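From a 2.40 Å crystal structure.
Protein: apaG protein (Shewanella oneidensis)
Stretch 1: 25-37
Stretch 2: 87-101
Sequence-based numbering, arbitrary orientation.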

# COMPACT_ATOMS: atom_id res chain seq x y z
N ASP A 25 4.51 -18.07 -5.64
CA ASP A 25 3.39 -17.51 -4.89
C ASP A 25 3.09 -16.14 -5.44
O ASP A 25 3.79 -15.18 -5.14
CB ASP A 25 3.73 -17.43 -3.41
CG ASP A 25 4.01 -18.79 -2.81
OD1 ASP A 25 3.07 -19.60 -2.70
OD2 ASP A 25 5.19 -19.05 -2.46
N GLU A 26 2.06 -16.07 -6.27
CA GLU A 26 1.66 -14.81 -6.88
C GLU A 26 1.07 -13.89 -5.83
O GLU A 26 0.25 -14.31 -5.01
CB GLU A 26 0.63 -15.06 -7.98
CG GLU A 26 1.18 -15.76 -9.21
CD GLU A 26 0.11 -16.08 -10.24
OE1 GLU A 26 -0.73 -15.20 -10.54
OE2 GLU A 26 0.11 -17.22 -10.76
N LYS A 27 1.49 -12.63 -5.85
CA LYS A 27 0.99 -11.62 -4.92
C LYS A 27 0.89 -10.30 -5.67
O LYS A 27 1.81 -9.91 -6.40
CB LYS A 27 1.94 -11.44 -3.73
CG LYS A 27 2.07 -12.65 -2.82
CD LYS A 27 3.21 -12.43 -1.81
CE LYS A 27 3.58 -13.71 -1.07
NZ LYS A 27 2.51 -14.20 -0.16
N TYR A 28 -0.23 -9.60 -5.50
CA TYR A 28 -0.43 -8.33 -6.16
C TYR A 28 -0.90 -7.29 -5.15
O TYR A 28 -1.95 -7.45 -4.53
CB TYR A 28 -1.46 -8.50 -7.29
CG TYR A 28 -1.09 -9.59 -8.26
CD1 TYR A 28 -1.46 -10.92 -8.02
CD2 TYR A 28 -0.34 -9.31 -9.39
CE1 TYR A 28 -1.08 -11.94 -8.90
CE2 TYR A 28 0.04 -10.32 -10.28
CZ TYR A 28 -0.34 -11.63 -10.02
OH TYR A 28 0.05 -12.63 -10.88
N LEU A 29 -0.10 -6.23 -4.99
CA LEU A 29 -0.42 -5.16 -4.04
C LEU A 29 -1.30 -4.07 -4.65
O LEU A 29 -0.94 -3.44 -5.65
CB LEU A 29 0.87 -4.53 -3.49
CG LEU A 29 0.66 -3.28 -2.62
CD1 LEU A 29 -0.08 -3.66 -1.33
CD2 LEU A 29 2.00 -2.63 -2.27
N PHE A 30 -2.45 -3.85 -4.03
CA PHE A 30 -3.40 -2.84 -4.47
C PHE A 30 -3.61 -1.80 -3.39
O PHE A 30 -3.46 -2.08 -2.20
CB PHE A 30 -4.77 -3.48 -4.76
CG PHE A 30 -4.82 -4.26 -6.04
CD1 PHE A 30 -5.04 -3.61 -7.26
CD2 PHE A 30 -4.69 -5.66 -6.03
CE1 PHE A 30 -5.14 -4.34 -8.46
CE2 PHE A 30 -4.79 -6.39 -7.21
CZ PHE A 30 -5.01 -5.74 -8.43
N SER A 31 -3.97 -0.60 -3.79
CA SER A 31 -4.28 0.44 -2.84
C SER A 31 -5.72 0.81 -3.16
O SER A 31 -6.17 0.67 -4.31
CB SER A 31 -3.40 1.68 -3.02
OG SER A 31 -3.72 2.38 -4.22
N TYR A 32 -6.46 1.25 -2.14
CA TYR A 32 -7.82 1.71 -2.33
C TYR A 32 -8.01 2.98 -1.50
O TYR A 32 -7.54 3.07 -0.37
CB TYR A 32 -8.86 0.62 -1.97
CG TYR A 32 -8.77 0.06 -0.57
CD1 TYR A 32 -9.23 0.79 0.53
CD2 TYR A 32 -8.27 -1.21 -0.35
CE1 TYR A 32 -9.18 0.25 1.81
CE2 TYR A 32 -8.21 -1.76 0.91
CZ TYR A 32 -8.67 -1.02 1.99
OH TYR A 32 -8.62 -1.57 3.25
N THR A 33 -8.67 3.96 -2.11
CA THR A 33 -8.94 5.24 -1.45
C THR A 33 -10.44 5.37 -1.29
O THR A 33 -11.18 5.50 -2.27
CB THR A 33 -8.39 6.41 -2.30
OG1 THR A 33 -6.98 6.26 -2.46
CG2 THR A 33 -8.68 7.74 -1.60
N ILE A 34 -10.89 5.30 -0.04
CA ILE A 34 -12.30 5.37 0.28
C ILE A 34 -12.70 6.79 0.69
O ILE A 34 -11.96 7.47 1.39
CB ILE A 34 -12.65 4.42 1.47
CG1 ILE A 34 -11.99 3.05 1.27
CG2 ILE A 34 -14.17 4.25 1.58
CD1 ILE A 34 -12.53 2.23 0.13
N THR A 35 -13.86 7.22 0.22
CA THR A 35 -14.39 8.53 0.57
C THR A 35 -15.72 8.23 1.22
O THR A 35 -16.59 7.59 0.63
CB THR A 35 -14.61 9.43 -0.66
OG1 THR A 35 -13.35 9.70 -1.28
CG2 THR A 35 -15.27 10.75 -0.24
N ILE A 36 -15.87 8.68 2.46
CA ILE A 36 -17.07 8.46 3.24
C ILE A 36 -17.74 9.81 3.48
O ILE A 36 -17.29 10.61 4.29
CB ILE A 36 -16.70 7.78 4.56
CG1 ILE A 36 -15.99 6.46 4.26
CG2 ILE A 36 -17.92 7.53 5.40
CD1 ILE A 36 -14.99 6.03 5.31
N ILE A 37 -18.83 10.04 2.76
CA ILE A 37 -19.56 11.30 2.85
C ILE A 37 -20.74 11.23 3.81
O ILE A 37 -21.60 10.35 3.70
CB ILE A 37 -20.09 11.73 1.47
CG1 ILE A 37 -18.98 11.63 0.43
CG2 ILE A 37 -20.60 13.17 1.53
CD1 ILE A 37 -19.46 11.87 -0.99
N THR A 87 -4.38 -3.80 -0.04
CA THR A 87 -4.50 -5.22 0.20
C THR A 87 -3.69 -5.97 -0.84
O THR A 87 -3.44 -5.45 -1.93
CB THR A 87 -5.96 -5.69 0.11
OG1 THR A 87 -6.04 -7.05 0.53
CG2 THR A 87 -6.47 -5.58 -1.32
N VAL A 88 -3.29 -7.20 -0.51
CA VAL A 88 -2.51 -8.04 -1.41
C VAL A 88 -3.34 -9.23 -1.87
O VAL A 88 -3.82 -10.00 -1.05
CB VAL A 88 -1.24 -8.58 -0.72
CG1 VAL A 88 -0.55 -9.59 -1.63
CG2 VAL A 88 -0.29 -7.44 -0.40
N LEU A 89 -3.51 -9.39 -3.18
CA LEU A 89 -4.28 -10.52 -3.69
C LEU A 89 -3.38 -11.58 -4.31
O LEU A 89 -2.28 -11.26 -4.76
CB LEU A 89 -5.27 -10.08 -4.77
CG LEU A 89 -6.49 -9.26 -4.38
CD1 LEU A 89 -7.33 -9.03 -5.63
CD2 LEU A 89 -7.30 -9.98 -3.31
N ASP A 90 -3.84 -12.82 -4.32
CA ASP A 90 -3.06 -13.89 -4.93
C ASP A 90 -3.40 -14.02 -6.42
O ASP A 90 -2.85 -14.87 -7.12
CB ASP A 90 -3.26 -15.24 -4.21
CG ASP A 90 -4.72 -15.62 -4.06
OD1 ASP A 90 -5.57 -15.12 -4.84
OD2 ASP A 90 -5.02 -16.43 -3.16
N THR A 91 -4.32 -13.18 -6.89
CA THR A 91 -4.72 -13.14 -8.32
C THR A 91 -4.76 -11.68 -8.76
O THR A 91 -4.98 -10.80 -7.94
CB THR A 91 -6.12 -13.78 -8.56
OG1 THR A 91 -7.09 -13.17 -7.70
CG2 THR A 91 -6.08 -15.29 -8.30
N PRO A 92 -4.52 -11.40 -10.05
CA PRO A 92 -4.54 -10.03 -10.56
C PRO A 92 -5.92 -9.38 -10.61
O PRO A 92 -6.07 -8.22 -11.00
CB PRO A 92 -3.92 -10.16 -11.95
CG PRO A 92 -4.32 -11.54 -12.37
CD PRO A 92 -4.08 -12.34 -11.11
N PHE A 93 -6.94 -10.14 -10.23
CA PHE A 93 -8.30 -9.63 -10.20
C PHE A 93 -8.99 -10.11 -8.94
O PHE A 93 -8.72 -11.22 -8.48
CB PHE A 93 -9.12 -10.11 -11.39
CG PHE A 93 -10.57 -9.72 -11.31
CD1 PHE A 93 -10.97 -8.41 -11.53
CD2 PHE A 93 -11.54 -10.66 -10.96
CE1 PHE A 93 -12.31 -8.03 -11.41
CE2 PHE A 93 -12.88 -10.30 -10.83
CZ PHE A 93 -13.27 -8.98 -11.06
N GLY A 94 -9.87 -9.28 -8.41
CA GLY A 94 -10.60 -9.63 -7.21
C GLY A 94 -11.66 -8.59 -6.91
O GLY A 94 -11.74 -7.56 -7.59
N ILE A 95 -12.45 -8.85 -5.88
CA ILE A 95 -13.53 -7.94 -5.48
C ILE A 95 -13.54 -7.69 -3.96
O ILE A 95 -13.19 -8.56 -3.16
CB ILE A 95 -14.90 -8.52 -5.88
CG1 ILE A 95 -14.95 -8.74 -7.39
CG2 ILE A 95 -16.01 -7.59 -5.46
CD1 ILE A 95 -14.77 -7.49 -8.20
N MSE A 96 -13.96 -6.49 -3.58
CA MSE A 96 -14.06 -6.13 -2.18
C MSE A 96 -15.42 -5.50 -1.88
O MSE A 96 -15.99 -4.80 -2.72
CB MSE A 96 -12.95 -5.15 -1.78
CG MSE A 96 -11.59 -5.78 -1.51
SE MSE A 96 -10.31 -4.43 -0.89
CE MSE A 96 -10.82 -4.31 1.00
N TYR A 97 -15.94 -5.75 -0.68
CA TYR A 97 -17.20 -5.18 -0.25
C TYR A 97 -17.32 -5.38 1.26
O TYR A 97 -16.52 -6.10 1.85
CB TYR A 97 -18.39 -5.82 -1.00
CG TYR A 97 -18.73 -7.25 -0.61
CD1 TYR A 97 -19.44 -7.52 0.55
CD2 TYR A 97 -18.37 -8.31 -1.43
CE1 TYR A 97 -19.79 -8.83 0.89
CE2 TYR A 97 -18.71 -9.62 -1.11
CZ TYR A 97 -19.42 -9.87 0.05
OH TYR A 97 -19.75 -11.16 0.37
N GLY A 98 -18.29 -4.73 1.88
CA GLY A 98 -18.46 -4.87 3.32
C GLY A 98 -19.25 -3.73 3.95
O GLY A 98 -20.10 -3.13 3.30
N THR A 99 -18.97 -3.45 5.22
CA THR A 99 -19.68 -2.39 5.92
C THR A 99 -18.81 -1.72 6.97
O THR A 99 -17.80 -2.27 7.40
CB THR A 99 -20.93 -2.93 6.63
OG1 THR A 99 -20.54 -3.90 7.60
CG2 THR A 99 -21.89 -3.57 5.64
N TYR A 100 -19.21 -0.52 7.35
CA TYR A 100 -18.54 0.27 8.37
C TYR A 100 -19.54 0.39 9.50
O TYR A 100 -20.71 0.69 9.27
CB TYR A 100 -18.22 1.67 7.85
CG TYR A 100 -17.10 1.74 6.85
CD1 TYR A 100 -15.88 1.11 7.09
CD2 TYR A 100 -17.23 2.48 5.68
CE1 TYR A 100 -14.81 1.22 6.20
CE2 TYR A 100 -16.17 2.60 4.77
CZ TYR A 100 -14.96 1.97 5.04
OH TYR A 100 -13.90 2.10 4.17
N GLY A 101 -19.10 0.13 10.73
CA GLY A 101 -20.00 0.25 11.86
C GLY A 101 -20.01 1.70 12.31
O GLY A 101 -19.05 2.15 12.94

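Four backbone hydrogen bonds join the start of strand 28-37 to strand 87-89, and they set the antiparallel register of the contact. Y28 and L89 form one hydrogen-bonded pair: Y28 N donates to L89 O at 2.7 Å, and L89 N returns a bond to Y28 O at 2.8 Å. F30 and T87 form the next, with F30 N to T87 O at 2.8 Å and T87 N to F30 O at 2.9 Å. The shortest of the four, from Y28 N, is also the most bent, with an N-H...O angle of 143°; that from F30 N is the straightest, at 167°. Between these pairs lies the non-hydrogen-bonded pair L29 and V88, whose CA atoms are 4.4 Å apart. CA-H...O contacts fill in around the ladder: V88 CA lies 3.2 Å from Y28 O, K27 CA 3.3 Å from L89 O, and D90 CA 3.3 Å from E26 O, so the close pairing runs slightly past the end of the strands.

Alternation along the backbone sorts the side chains. L29 and V88 share one face of the sheet and touch through L29 CD1 and V88 CG2 at 3.9 Å; nearby, K27 CB meets V88 CG1 at 3.7 Å. Y28, F30, T87 and L89 occupy the other face. There the Y28 ring reaches past its paired residue to the turn after L89, and P92 covers one face of it: P92 CB sits 4.3 Å from the ring centroid, only 10° off the normal, a CH-pi contact, while P92 CD approaches Y28 CE1 to 3.7 Å. Within its own stretch, the Y28 hydroxyl is tied down by a hydrogen bond from Y28 OH to E26 OE1, 2.7 Å. The F30 ring packs against the same segment, with F30 CE2 4.0 Å from L89 CD1 and P92 O at the ring edge, 3.7 Å from F30 CZ.

Beyond F30 the backbones separate, and strand 93-101 approaches strand 28-37 no closer than 10.1 Å between axes, their directions 39° apart. Side chains alone bridge this gap. Y32, I34 and I36 point toward the second stretch, and M96 and Y100 point back. Selenomethionine M96 places CE 3.7 Å from Y32 CE2, and its SE lies obliquely 4.6 Å from the centroid of the Y32 ring. Y100 meets two isoleucines: I34 CG2 lies at its ring edge, 3.4 Å from Y100 OH, and I36 CD1 is 3.7 Å from Y100 CE2.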